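Putative glycoside hydrolase (PDB 4ONZ) is of unknown function but belongs to a clan of carbohydrate-active proteins built as a five-bladed beta-propeller. Local coordinates at residues Q235-K238 against G239-D242; Y338-A341 against D342-A346. All coordinates share one frame; numbering follows the deposited sequence.

Contact 1: residues Q235-K238 against G239-D242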
ATOM      1  N   GLN A 235       2.558  10.296  14.441  1.00 21.10           N
ATOM      2  CA  GLN A 235       2.094   9.166  15.220  1.00 20.73           C
ATOM      3  C   GLN A 235       0.621   9.378  15.553  1.00 19.82           C
ATOM      4  O   GLN A 235       0.049  10.419  15.216  1.00 20.57           O
ATOM      5  CB  GLN A 235       2.974   8.950  16.457  1.00 24.19           C
ATOM      6  CG  GLN A 235       3.165  10.167  17.333  1.00 27.80           C
ATOM      7  CD  GLN A 235       4.361  10.003  18.247  1.00 33.08           C
ATOM      8  OE1 GLN A 235       5.394  10.624  18.033  1.00 33.84           O
ATOM      9  NE2 GLN A 235       4.249   9.116  19.228  1.00 34.25           N
ATOM     10  N   PRO A 236      -0.014   8.378  16.167  1.00 18.81           N
ATOM     11  CA  PRO A 236      -1.441   8.481  16.463  1.00 19.02           C
ATOM     12  C   PRO A 236      -1.829   9.599  17.418  1.00 21.64           C
ATOM     13  O   PRO A 236      -1.035   9.997  18.274  1.00 21.70           O
ATOM     14  CB  PRO A 236      -1.769   7.109  17.049  1.00 17.81           C
ATOM     15  CG  PRO A 236      -0.782   6.205  16.403  1.00 17.97           C
ATOM     16  CD  PRO A 236       0.474   6.998  16.338  1.00 18.16           C
ATOM     17  N   ARG A 237      -3.065  10.071  17.257  1.00 23.03           N
ATOM     18  CA  ARG A 237      -3.607  11.184  18.005  1.00 24.08           C
ATOM     19  C   ARG A 237      -4.940  10.843  18.638  1.00 24.64           C
ATOM     20  O   ARG A 237      -5.877  10.458  17.936  1.00 22.07           O
ATOM     21  CB  ARG A 237      -3.893  12.341  17.052  1.00 25.23           C
ATOM     22  CG  ARG A 237      -2.722  12.847  16.254  1.00 26.77           C
ATOM     23  CD  ARG A 237      -3.160  13.961  15.310  1.00 27.41           C
ATOM     24  NE  ARG A 237      -3.981  13.493  14.191  1.00 25.57           N
ATOM     25  CZ  ARG A 237      -4.444  14.280  13.219  1.00 23.81           C
ATOM     26  NH1 ARG A 237      -4.187  15.582  13.232  1.00 25.11           N
ATOM     27  NH2 ARG A 237      -5.173  13.776  12.231  1.00 21.51           N
ATOM     28  N   LYS A 238      -5.051  11.033  19.949  1.00 26.42           N
ATOM     29  CA  LYS A 238      -6.325  10.816  20.615  1.00 26.34           C
ATOM     30  C   LYS A 238      -7.344  11.821  20.053  1.00 25.70           C
ATOM     31  O   LYS A 238      -6.978  12.916  19.622  1.00 24.53           O
ATOM     32  CB  LYS A 238      -6.183  10.942  22.141  1.00 30.90           C
ATOM     33  CG  LYS A 238      -5.706  12.303  22.633  1.00 31.91           C
ATOM     34  CD  LYS A 238      -5.485  12.313  24.139  1.00 36.17           C
ATOM     35  CE  LYS A 238      -4.963  13.672  24.601  1.00 38.14           C
ATOM     36  NZ  LYS A 238      -4.673  13.707  26.060  1.00 40.40           N
ATOM     37  N   GLY A 239      -8.612  11.426  20.019  1.00 24.71           N
ATOM     38  CA  GLY A 239      -9.674  12.300  19.535  1.00 25.51           C
ATOM     39  C   GLY A 239      -9.818  12.384  18.021  1.00 24.02           C
ATOM     40  O   GLY A 239     -10.766  13.007  17.529  1.00 23.94           O
ATOM     41  N   HIS A 240      -8.898  11.770  17.274  1.00 23.01           N
ATOM     42  CA  HIS A 240      -8.939  11.793  15.804  1.00 21.36           C
ATOM     43  C   HIS A 240      -9.099  10.388  15.237  1.00 20.20           C
ATOM     44  O   HIS A 240      -8.916   9.396  15.943  1.00 19.40           O
ATOM     45  CB  HIS A 240      -7.666  12.420  15.223  1.00 23.24           C
ATOM     46  CG  HIS A 240      -7.543  13.887  15.476  1.00 26.95           C
ATOM     47  ND1 HIS A 240      -7.062  14.401  16.662  1.00 30.14           N
ATOM     48  CD2 HIS A 240      -7.832  14.952  14.694  1.00 28.20           C
ATOM     49  CE1 HIS A 240      -7.073  15.721  16.602  1.00 33.15           C
ATOM     50  NE2 HIS A 240      -7.532  16.080  15.416  1.00 31.77           N
ATOM     51  N   PHE A 241      -9.419  10.323  13.949  1.00 19.28           N
ATOM     52  CA  PHE A 241      -9.608   9.051  13.240  1.00 19.24           C
ATOM     53  C   PHE A 241      -8.341   8.188  13.266  1.00 18.86           C
ATOM     54  O   PHE A 241      -8.432   6.963  13.182  1.00 17.42           O
ATOM     55  CB  PHE A 241     -10.023   9.290  11.769  1.00 18.90           C
ATOM     56  CG  PHE A 241      -8.893   9.742  10.887  1.00 19.48           C
ATOM     57  CD1 PHE A 241      -8.504  11.069  10.859  1.00 20.62           C
ATOM     58  CD2 PHE A 241      -8.207   8.832  10.092  1.00 18.70           C
ATOM     59  CE1 PHE A 241      -7.462  11.491  10.054  1.00 20.20           C
ATOM     60  CE2 PHE A 241      -7.150   9.234   9.301  1.00 18.72           C
ATOM     61  CZ  PHE A 241      -6.778  10.573   9.276  1.00 19.61           C
ATOM     62  N   ASP A 242      -7.172   8.834  13.336  1.00 18.13           N
ATOM     63  CA  ASP A 242      -5.892   8.137  13.364  1.00 18.50           C
ATOM     64  C   ASP A 242      -5.397   8.066  14.802  1.00 18.91           C
ATOM     65  O   ASP A 242      -4.290   8.504  15.136  1.00 17.59           O
ATOM     66  CB  ASP A 242      -4.867   8.773  12.394  1.00 19.67           C
ATOM     67  CG  ASP A 242      -4.565  10.235  12.684  1.00 22.16           C
ATOM     68  OD1 ASP A 242      -5.326  10.916  13.405  1.00 24.90           O
ATOM     69  OD2 ASP A 242      -3.542  10.720  12.157  1.00 22.07           O
TER
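D242 OD1 is gripped by two nitrogens of one side chain: R237 NE reaches it at 3.0 Å and R237 NH2 at 3.1 Å. Both bonds lie in the guanidinium plane, while the carboxylate stands almost perpendicular to that plane, at 87°. NE uses the syn lone pair of OD1; NH2 meets the same oxygen on its syn side but tilted out of the carboxylate plane. The other oxygen, OD2, is held by Y263 and R299, which together with the R237 bonds should limit rotation of the carboxylate. R237 NH2 also bonds to L300 O. The bend of the R237 chain at chi3 (-71°) carries the guanidinium over H240, where it lies flat on the ring with centres 4.0 Å apart and planes at 14°; CZ sits above the ring, offset toward its rim. The H240 ring is steadied at its edge by a weak bond from ND1 to K238 O, 3.3 Å long. On the backbone, R237 N donates to D242 O at 2.9 Å, and a weaker bond runs from H240 N to R237 O. G239, with positive phi, occupies the third position of a type II beta turn from R237 to H240, whose first residue is tied by side chain and backbone to D242 just after the turn.

Contact 2: residues Y338-A341 against D342-A346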
ATOM      1  N   TYR A 338      -8.578   0.391  -2.955  1.00 17.20           N
ATOM      2  CA  TYR A 338      -8.593   0.135  -1.523  1.00 17.23           C
ATOM      3  C   TYR A 338      -9.284  -1.145  -1.160  1.00 16.46           C
ATOM      4  O   TYR A 338     -10.116  -1.654  -1.923  1.00 17.04           O
ATOM      5  CB  TYR A 338      -9.279   1.299  -0.806  1.00 17.29           C
ATOM      6  CG  TYR A 338     -10.737   1.600  -1.183  1.00 18.56           C
ATOM      7  CD1 TYR A 338     -11.066   2.340  -2.335  1.00 18.38           C
ATOM      8  CD2 TYR A 338     -11.774   1.241  -0.333  1.00 18.27           C
ATOM      9  CE1 TYR A 338     -12.396   2.641  -2.640  1.00 18.72           C
ATOM     10  CE2 TYR A 338     -13.094   1.536  -0.632  1.00 18.89           C
ATOM     11  CZ  TYR A 338     -13.406   2.235  -1.775  1.00 19.29           C
ATOM     12  OH  TYR A 338     -14.738   2.511  -2.027  1.00 21.38           O
ATOM     13  N   GLY A 339      -8.890  -1.676  -0.005  1.00 17.91           N
ATOM     14  CA  GLY A 339      -9.515  -2.836   0.561  1.00 17.36           C
ATOM     15  C   GLY A 339     -10.768  -2.313   1.233  1.00 19.82           C
ATOM     16  O   GLY A 339     -10.729  -1.283   1.928  1.00 17.53           O
ATOM     17  N   CYS A 340     -11.884  -2.985   0.986  1.00 19.66           N
ATOM     18  CA  CYS A 340     -13.147  -2.604   1.588  1.00 23.65           C
ATOM     19  C   CYS A 340     -13.646  -3.781   2.421  1.00 25.98           C
ATOM     20  O   CYS A 340     -13.655  -4.931   1.963  1.00 26.67           O
ATOM     21  CB  CYS A 340     -14.153  -2.126   0.514  1.00 23.33           C
ATOM     22  SG  CYS A 340     -14.583  -3.313  -0.764  1.00 31.06           S
ATOM     23  N   ALA A 341     -13.979  -3.497   3.682  1.00 28.02           N
ATOM     24  CA  ALA A 341     -14.486  -4.499   4.617  1.00 27.26           C
ATOM     25  C   ALA A 341     -13.505  -5.636   4.894  1.00 26.31           C
ATOM     26  O   ALA A 341     -13.923  -6.746   5.236  1.00 24.93           O
ATOM     27  CB  ALA A 341     -15.817  -5.054   4.106  1.00 28.31           C
ATOM     28  N   ASP A 342     -12.205  -5.367   4.763  1.00 25.36           N
ATOM     29  CA  ASP A 342     -11.175  -6.395   4.931  1.00 27.41           C
ATOM     30  C   ASP A 342     -11.411  -7.620   4.055  1.00 26.50           C
ATOM     31  O   ASP A 342     -10.954  -8.710   4.400  1.00 27.00           O
ATOM     32  CB  ASP A 342     -11.077  -6.856   6.402  1.00 37.10           C
ATOM     33  CG  ASP A 342      -9.934  -6.214   7.163  1.00 39.80           C
ATOM     34  OD1 ASP A 342      -9.004  -5.654   6.547  1.00 39.27           O
ATOM     35  OD2 ASP A 342      -9.955  -6.315   8.403  1.00 49.39           O
ATOM     36  N   SER A 343     -12.086  -7.460   2.914  1.00 22.15           N
ATOM     37  CA  SER A 343     -12.411  -8.623   2.105  1.00 23.87           C
ATOM     38  C   SER A 343     -12.453  -8.450   0.594  1.00 21.47           C
ATOM     39  O   SER A 343     -12.271  -9.425  -0.120  1.00 21.82           O
ATOM     40  CB  SER A 343     -13.752  -9.199   2.557  1.00 26.91           C
ATOM     41  OG  SER A 343     -14.783  -8.263   2.350  1.00 31.29           O
ATOM     42  N   GLN A 344     -12.698  -7.241   0.106  1.00 19.30           N
ATOM     43  CA  GLN A 344     -12.789  -7.014  -1.338  1.00 21.91           C
ATOM     44  C   GLN A 344     -11.948  -5.820  -1.788  1.00 19.31           C
ATOM     45  O   GLN A 344     -11.368  -5.121  -0.959  1.00 19.29           O
ATOM     46  CB  GLN A 344     -14.261  -6.822  -1.704  1.00 26.21           C
ATOM     47  CG  GLN A 344     -15.103  -8.074  -1.481  1.00 30.94           C
ATOM     48  CD  GLN A 344     -16.580  -7.765  -1.329  1.00 44.85           C
ATOM     49  OE1 GLN A 344     -16.959  -6.800  -0.655  1.00 54.62           O
ATOM     50  NE2 GLN A 344     -17.425  -8.589  -1.940  1.00 52.23           N
ATOM     51  N   VAL A 345     -11.841  -5.614  -3.102  1.00 20.42           N
ATOM     52  CA  VAL A 345     -11.140  -4.442  -3.631  1.00 18.33           C
ATOM     53  C   VAL A 345     -12.157  -3.512  -4.271  1.00 18.56           C
ATOM     54  O   VAL A 345     -13.047  -3.953  -5.011  1.00 18.94           O
ATOM     55  CB  VAL A 345     -10.060  -4.788  -4.667  1.00 19.52           C
ATOM     56  CG1 VAL A 345      -9.454  -3.519  -5.274  1.00 18.91           C
ATOM     57  CG2 VAL A 345      -8.962  -5.649  -4.050  1.00 19.30           C
ATOM     58  N   ALA A 346     -12.032  -2.225  -3.961  1.00 18.58           N
ATOM     59  CA  ALA A 346     -12.899  -1.200  -4.525  1.00 19.13           C
ATOM     60  C   ALA A 346     -12.070  -0.071  -5.117  1.00 19.18           C
ATOM     61  O   ALA A 346     -10.865   0.057  -4.844  1.00 17.93           O
ATOM     62  CB  ALA A 346     -13.865  -0.666  -3.480  1.00 19.90           C
TER
HETATM   63  O   HOH W   1     -10.688  -2.923   4.414  1.00 20.31           O
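The methyl carbon of A346 lies over one face of the Y338 ring, 3.7 Å from CB to the ring centroid and 25° off the normal, a CH-pi contact. The methyl is displaced toward the rim, where Y338 CZ is the nearest ring atom at 3.4 Å. C340 lies on the same face of the hairpin: its SG meets Q344 CB at 3.6 Å and also touches A346 CB, so sulfur and aromatic ring share the alanine methyl. With chi1 near 60°, Y338 CG falls between the backbone N and the carbonyl carbon, which swings the ring across toward the neighbouring strand.

The pairing behind these side chains is antiparallel. Y338 and A346 exchange two backbone bonds, the A346 N to Y338 O one being 2.9 Å long and nearly straight at 170°; C340 and Q344 form the next hydrogen-bonded pair. G339 faces V345 between them, without direct N-H...O bonds. At the turn, C340 O accepts from both Q344 N, in the carbonyl plane, and S343 N, from above it, each at 3.1 Å: a classic beta bulge. A water joins D342 N to G339 O, the latter bond weak.

Further out, Y338 OH bonds to E312, and F305 meets the tyrosine ring edge-to-face. The side-chain contacts across the hairpin are thus mostly apolar, with the Y338 ring held at its far end by the E312 hydrogen bond, while the doubly used C340 carbonyl ties S343 and Q344 to one acceptor and directed backbone bonds set the register.

How the contacts relate
Contact 1 (235-242) comes first along the chain, in the loop between strands 221-222 and 245-255; contact 2 (338-346) follows near the C-terminal end, at the turn joining strands 333-340 and 344-350. Their centres are about 23 Å apart and their nearest atoms about 13 Å apart, so neither touches the other. They share no sheet: strand 245-255, which follows contact 1, belongs to a mixed sheet, whereas the hairpin of contact 2 forms part of a separate three-stranded antiparallel sheet with strand 322-330. Contact 1 is partly buried and contact 2 buried; each is local to its own loop or hairpin, and the two belong to different parts of the propeller.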